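Local structure of twin-arginine translocation pathway signal protein (Burkholderia phytofirmans, 2RJO) at residues A[252-266]-A[305-317]. The protein probably serves as a periplasmic sugar-binding protein, holding beta-D-galactopyranose in the cleft between its two lobes. Residues are numbered along the deposited sequence; the frame is centred on the assembly and turned at random.
Sequences DPFWLGGIGLSMGLQ and SPKAEWNNLYARV. With SO4 (sulfate ion), chain F.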
loop_
_atom_site.group_PDB
_atom_site.type_symbol
_atom_site.label_atom_id
_atom_site.label_comp_id
_atom_site.label_asym_id
_atom_site.label_seq_id
_atom_site.Cartn_x
_atom_site.Cartn_y
_atom_site.Cartn_z
ATOM N N ASP A 252 -4.490 -6.475 0.696
ATOM C CA ASP A 252 -3.946 -7.810 0.865
ATOM C C ASP A 252 -2.433 -7.764 0.643
ATOM O O ASP A 252 -1.912 -8.268 -0.352
ATOM C CB ASP A 252 -4.590 -8.777 -0.121
ATOM C CG ASP A 252 -4.513 -10.203 0.350
ATOM O OD1 ASP A 252 -3.660 -10.493 1.221
ATOM O OD2 ASP A 252 -5.296 -11.031 -0.158
ATOM N N PRO A 253 -1.710 -7.119 1.569
ATOM C CA PRO A 253 -0.255 -7.002 1.483
ATOM C C PRO A 253 0.403 -8.374 1.418
ATOM O O PRO A 253 1.367 -8.571 0.683
ATOM C CB PRO A 253 0.109 -6.206 2.739
ATOM C CG PRO A 253 -1.063 -6.430 3.662
ATOM C CD PRO A 253 -2.231 -6.382 2.731
ATOM N N PHE A 254 -0.122 -9.328 2.176
ATOM C CA PHE A 254 0.421 -10.680 2.144
ATOM C C PHE A 254 0.477 -11.143 0.686
ATOM O O PHE A 254 1.528 -11.501 0.179
ATOM C CB PHE A 254 -0.478 -11.621 2.937
ATOM C CG PHE A 254 -0.007 -13.042 2.947
ATOM C CD1 PHE A 254 0.842 -13.501 3.949
ATOM C CD2 PHE A 254 -0.416 -13.929 1.955
ATOM C CE1 PHE A 254 1.282 -14.829 3.967
ATOM C CE2 PHE A 254 0.018 -15.260 1.959
ATOM C CZ PHE A 254 0.870 -15.711 2.973
ATOM N N TRP A 255 -0.671 -11.136 0.020
ATOM C CA TRP A 255 -0.756 -11.540 -1.379
ATOM C C TRP A 255 0.172 -10.697 -2.265
ATOM O O TRP A 255 0.872 -11.228 -3.129
ATOM C CB TRP A 255 -2.194 -11.396 -1.878
ATOM C CG TRP A 255 -2.333 -11.702 -3.329
ATOM C CD1 TRP A 255 -2.349 -12.935 -3.906
ATOM C CD2 TRP A 255 -2.434 -10.758 -4.397
ATOM N NE1 TRP A 255 -2.452 -12.821 -5.274
ATOM C CE2 TRP A 255 -2.506 -11.488 -5.601
ATOM C CE3 TRP A 255 -2.468 -9.357 -4.457
ATOM C CZ2 TRP A 255 -2.611 -10.870 -6.849
ATOM C CZ3 TRP A 255 -2.572 -8.740 -5.706
ATOM C CH2 TRP A 255 -2.642 -9.497 -6.878
ATOM N N LEU A 256 0.161 -9.385 -2.061
ATOM C CA LEU A 256 1.010 -8.501 -2.842
ATOM C C LEU A 256 2.470 -8.908 -2.737
ATOM O O LEU A 256 3.180 -8.950 -3.736
ATOM C CB LEU A 256 0.863 -7.053 -2.370
ATOM C CG LEU A 256 -0.290 -6.255 -2.960
ATOM C CD1 LEU A 256 -0.485 -4.963 -2.182
ATOM C CD2 LEU A 256 0.015 -5.974 -4.419
ATOM N N GLY A 257 2.905 -9.206 -1.515
ATOM C CA GLY A 257 4.282 -9.603 -1.275
ATOM C C GLY A 257 4.739 -10.852 -2.005
ATOM O O GLY A 257 5.879 -10.925 -2.479
ATOM N N GLY A 258 3.854 -11.843 -2.089
ATOM C CA GLY A 258 4.200 -13.080 -2.756
ATOM C C GLY A 258 3.984 -13.068 -4.253
ATOM O O GLY A 258 4.839 -13.542 -5.000
ATOM N N ILE A 259 2.851 -12.531 -4.696
ATOM C CA ILE A 259 2.546 -12.489 -6.118
ATOM C C ILE A 259 3.589 -11.689 -6.912
ATOM O O ILE A 259 3.980 -12.099 -8.000
ATOM C CB ILE A 259 1.140 -11.892 -6.365
ATOM C CG1 ILE A 259 0.544 -12.483 -7.649
ATOM C CG2 ILE A 259 1.229 -10.365 -6.489
ATOM C CD1 ILE A 259 0.372 -13.988 -7.619
ATOM N N GLY A 260 4.042 -10.564 -6.363
ATOM C CA GLY A 260 5.043 -9.758 -7.045
ATOM C C GLY A 260 6.238 -10.606 -7.448
ATOM O O GLY A 260 6.692 -10.549 -8.596
ATOM N N LEU A 261 6.735 -11.402 -6.502
ATOM C CA LEU A 261 7.868 -12.293 -6.741
ATOM C C LEU A 261 7.489 -13.441 -7.683
ATOM O O LEU A 261 8.295 -13.871 -8.495
ATOM C CB LEU A 261 8.363 -12.888 -5.425
ATOM C CG LEU A 261 8.993 -11.983 -4.368
ATOM C CD1 LEU A 261 9.302 -12.825 -3.144
ATOM C CD2 LEU A 261 10.262 -11.333 -4.906
ATOM N N SER A 262 6.265 -13.941 -7.554
ATOM C CA SER A 262 5.805 -15.026 -8.403
ATOM C C SER A 262 5.871 -14.595 -9.876
ATOM O O SER A 262 6.415 -15.316 -10.712
ATOM C CB SER A 262 4.378 -15.415 -8.016
ATOM O OG SER A 262 3.927 -16.524 -8.764
HETATM N N MSE A 263 5.322 -13.421 -10.184
HETATM C CA MSE A 263 5.345 -12.891 -11.550
HETATM C C MSE A 263 6.790 -12.818 -12.028
HETATM O O MSE A 263 7.136 -13.289 -13.118
HETATM C CB MSE A 263 4.764 -11.473 -11.600
HETATM C CG MSE A 263 3.260 -11.382 -11.501
HETATM SE SE MSE A 263 2.700 -9.676 -11.356
HETATM C CE MSE A 263 1.639 -9.821 -9.998
ATOM N N GLY A 264 7.626 -12.211 -11.193
ATOM C CA GLY A 264 9.025 -12.061 -11.524
ATOM C C GLY A 264 9.745 -13.371 -11.766
ATOM O O GLY A 264 10.515 -13.477 -12.716
ATOM N N LEU A 265 9.499 -14.367 -10.918
ATOM C CA LEU A 265 10.157 -15.657 -11.054
ATOM C C LEU A 265 9.713 -16.396 -12.311
ATOM O O LEU A 265 10.534 -17.024 -12.987
ATOM C CB LEU A 265 9.915 -16.522 -9.805
ATOM C CG LEU A 265 10.620 -17.894 -9.729
ATOM C CD1 LEU A 265 12.130 -17.733 -9.944
ATOM C CD2 LEU A 265 10.336 -18.554 -8.379
ATOM N N GLN A 266 8.422 -16.317 -12.631
ATOM C CA GLN A 266 7.900 -16.972 -13.813
ATOM C C GLN A 266 8.395 -16.287 -15.076
ATOM O O GLN A 266 8.470 -16.905 -16.133
ATOM C CB GLN A 266 6.374 -16.997 -13.792
ATOM C CG GLN A 266 5.818 -17.960 -12.768
ATOM C CD GLN A 266 4.370 -18.321 -13.009
ATOM O OE1 GLN A 266 3.956 -18.549 -14.144
ATOM N NE2 GLN A 266 3.593 -18.395 -11.934
ATOM N N SER A 305 -5.874 -17.463 7.580
ATOM C CA SER A 305 -6.027 -18.674 6.788
ATOM C C SER A 305 -5.940 -18.248 5.319
ATOM O O SER A 305 -6.867 -18.480 4.533
ATOM C CB SER A 305 -7.400 -19.294 7.078
ATOM O OG SER A 305 -7.736 -20.270 6.100
ATOM N N PRO A 306 -4.817 -17.615 4.933
ATOM C CA PRO A 306 -4.588 -17.136 3.567
ATOM C C PRO A 306 -4.344 -18.227 2.537
ATOM O O PRO A 306 -3.436 -19.047 2.689
ATOM C CB PRO A 306 -3.353 -16.231 3.705
ATOM C CG PRO A 306 -3.255 -15.931 5.170
ATOM C CD PRO A 306 -3.693 -17.228 5.802
ATOM N N LYS A 307 -5.160 -18.231 1.487
ATOM C CA LYS A 307 -5.003 -19.195 0.413
ATOM C C LYS A 307 -4.026 -18.600 -0.601
ATOM O O LYS A 307 -4.431 -17.924 -1.559
ATOM C CB LYS A 307 -6.355 -19.483 -0.248
ATOM C CG LYS A 307 -7.279 -20.350 0.597
ATOM C CD LYS A 307 -8.611 -20.615 -0.121
ATOM C CE LYS A 307 -9.466 -21.638 0.644
ATOM N NZ LYS A 307 -8.870 -23.032 0.643
ATOM N N ALA A 308 -2.741 -18.860 -0.367
ATOM C CA ALA A 308 -1.647 -18.383 -1.216
ATOM C C ALA A 308 -1.755 -18.840 -2.682
ATOM O O ALA A 308 -1.142 -19.835 -3.066
ATOM C CB ALA A 308 -0.324 -18.855 -0.617
ATOM N N GLU A 309 -2.508 -18.094 -3.493
ATOM C CA GLU A 309 -2.732 -18.415 -4.908
ATOM C C GLU A 309 -1.604 -18.004 -5.858
ATOM O O GLU A 309 -1.855 -17.608 -6.998
ATOM C CB GLU A 309 -4.027 -17.750 -5.381
ATOM C CG GLU A 309 -5.262 -18.226 -4.644
ATOM C CD GLU A 309 -5.563 -19.667 -4.961
ATOM O OE1 GLU A 309 -5.951 -19.941 -6.122
ATOM O OE2 GLU A 309 -5.401 -20.520 -4.056
ATOM N N TRP A 310 -0.369 -18.134 -5.390
ATOM C CA TRP A 310 0.832 -17.766 -6.138
ATOM C C TRP A 310 0.836 -18.129 -7.632
ATOM O O TRP A 310 1.310 -17.357 -8.464
ATOM C CB TRP A 310 2.041 -18.399 -5.450
ATOM C CG TRP A 310 2.100 -18.143 -3.943
ATOM C CD1 TRP A 310 2.471 -19.037 -2.974
ATOM C CD2 TRP A 310 1.840 -16.903 -3.256
ATOM N NE1 TRP A 310 2.460 -18.435 -1.740
ATOM C CE2 TRP A 310 2.077 -17.130 -1.883
ATOM C CE3 TRP A 310 1.427 -15.631 -3.667
ATOM C CZ2 TRP A 310 1.921 -16.125 -0.927
ATOM C CZ3 TRP A 310 1.270 -14.638 -2.714
ATOM C CH2 TRP A 310 1.515 -14.890 -1.364
ATOM N N ASN A 311 0.319 -19.307 -7.963
ATOM C CA ASN A 311 0.271 -19.793 -9.337
ATOM C C ASN A 311 -0.640 -18.988 -10.273
ATOM O O ASN A 311 -0.361 -18.855 -11.464
ATOM C CB ASN A 311 -0.198 -21.258 -9.342
ATOM C CG ASN A 311 -1.520 -21.455 -8.582
ATOM O OD1 ASN A 311 -1.545 -21.564 -7.338
ATOM N ND2 ASN A 311 -2.630 -21.476 -9.327
ATOM N N ASN A 312 -1.730 -18.466 -9.732
ATOM C CA ASN A 312 -2.711 -17.712 -10.507
ATOM C C ASN A 312 -2.376 -16.215 -10.579
ATOM O O ASN A 312 -3.057 -15.389 -9.972
ATOM C CB ASN A 312 -4.078 -17.895 -9.862
ATOM C CG ASN A 312 -5.200 -17.704 -10.836
ATOM O OD1 ASN A 312 -5.225 -16.728 -11.587
ATOM N ND2 ASN A 312 -6.149 -18.637 -10.833
ATOM N N LEU A 313 -1.355 -15.877 -11.360
ATOM C CA LEU A 313 -0.865 -14.506 -11.506
ATOM C C LEU A 313 -1.812 -13.325 -11.757
ATOM O O LEU A 313 -1.642 -12.272 -11.144
ATOM C CB LEU A 313 0.233 -14.474 -12.577
ATOM C CG LEU A 313 1.392 -15.462 -12.376
ATOM C CD1 LEU A 313 2.476 -15.230 -13.425
ATOM C CD2 LEU A 313 1.959 -15.284 -10.988
ATOM N N TYR A 314 -2.786 -13.465 -12.649
ATOM C CA TYR A 314 -3.672 -12.340 -12.959
ATOM C C TYR A 314 -5.092 -12.498 -12.443
ATOM O O TYR A 314 -6.038 -11.956 -13.022
ATOM C CB TYR A 314 -3.710 -12.112 -14.478
ATOM C CG TYR A 314 -2.360 -12.266 -15.119
ATOM C CD1 TYR A 314 -1.336 -11.358 -14.854
ATOM C CD2 TYR A 314 -2.070 -13.376 -15.910
ATOM C CE1 TYR A 314 -0.054 -11.553 -15.346
ATOM C CE2 TYR A 314 -0.782 -13.585 -16.412
ATOM C CZ TYR A 314 0.220 -12.668 -16.119
ATOM O OH TYR A 314 1.507 -12.882 -16.557
ATOM N N ALA A 315 -5.239 -13.223 -11.343
ATOM C CA ALA A 315 -6.548 -13.462 -10.761
ATOM C C ALA A 315 -7.219 -12.205 -10.201
ATOM O O ALA A 315 -8.447 -12.149 -10.095
ATOM C CB ALA A 315 -6.427 -14.517 -9.665
ATOM N N ARG A 316 -6.421 -11.195 -9.859
ATOM C CA ARG A 316 -6.960 -9.963 -9.274
ATOM C C ARG A 316 -6.769 -8.692 -10.092
ATOM O O ARG A 316 -6.731 -7.590 -9.536
ATOM C CB ARG A 316 -6.341 -9.743 -7.895
ATOM C CG ARG A 316 -6.435 -10.950 -6.998
ATOM C CD ARG A 316 -6.058 -10.642 -5.568
ATOM N NE ARG A 316 -5.971 -11.864 -4.776
ATOM C CZ ARG A 316 -5.902 -11.882 -3.448
ATOM N NH1 ARG A 316 -5.913 -10.740 -2.769
ATOM N NH2 ARG A 316 -5.833 -13.038 -2.794
ATOM N N VAL A 317 -6.641 -8.837 -11.403
ATOM C CA VAL A 317 -6.461 -7.683 -12.257
ATOM C C VAL A 317 -7.817 -7.035 -12.493
ATOM O O VAL A 317 -8.692 -7.636 -13.115
ATOM C CB VAL A 317 -5.846 -8.101 -13.611
ATOM C CG1 VAL A 317 -5.571 -6.875 -14.460
ATOM C CG2 VAL A 317 -4.574 -8.881 -13.377
HETATM S S SO4 F . -6.025 -14.279 0.663
HETATM O O1 SO4 F . -4.567 -14.269 0.347
HETATM O O2 SO4 F . -6.561 -15.652 0.494
HETATM O O3 SO4 F . -6.744 -13.331 -0.232
HETATM O O4 SO4 F . -6.227 -13.839 2.074
HETATM O O HOH W 1 -3.067 -15.229 -6.858
#
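On the outer face of one lobe of a periplasmic binding protein, the loop 305-317 runs along helix 253-268: Pro306 and Arg316 meet its first turn, at Phe254 and at Asp252 and Trp255, and Leu313 reaches Gln266 at the far end (Leu313 CD1 to Gln266 CD 3.6 Å). Arg316 lies flat on Trp255: guanidinium and indole planes differ by only 2°, CZ sits 3.6 Å from the centroid of the five-membered ring, and CD covers the six-membered ring, a cation-pi stack continued by CH-pi contact. With CG anti to the carbonyl carbon (chi1 -51°) and the chain extended to NE, the arginine reaches Asp252, the helix N-cap. Its NH1 donates to Asp252 OD2 at 2.7 Å (161°), on the anti side of the carboxylate, while OD1 caps Trp255 N. Arg316 NH2 donates to O3 of a sulfate, probably from the crystallisation liquor, that Lys307 N also holds through O2. The guanidinium is thus fixed by a face and an edge.

Trp310 inserts its six-membered ring against the helix backbone, CZ3 lying 3.3 Å from Gly258 CA. Phe254 CE2 meets Trp310 CZ2 at 3.6 Å, and Pro306 CB covers one face of the phenyl ring. Further along, Ser262 OG donates to Trp310 O (2.8 Å) from above the carbonyl plane, and Leu313 CD2 packs on Ile259 CD1 at 3.9 Å. A water accepts from Trp255 NE1 and donates to Glu309 O and Asn312 O, tying the indole N-H to two loop carbonyls. Beneath, Ile259 and Met263 touch strand 110-115, so the layering is loop, helix, sheet, on the alpha/beta lobe of a periplasmic-binding-protein fold.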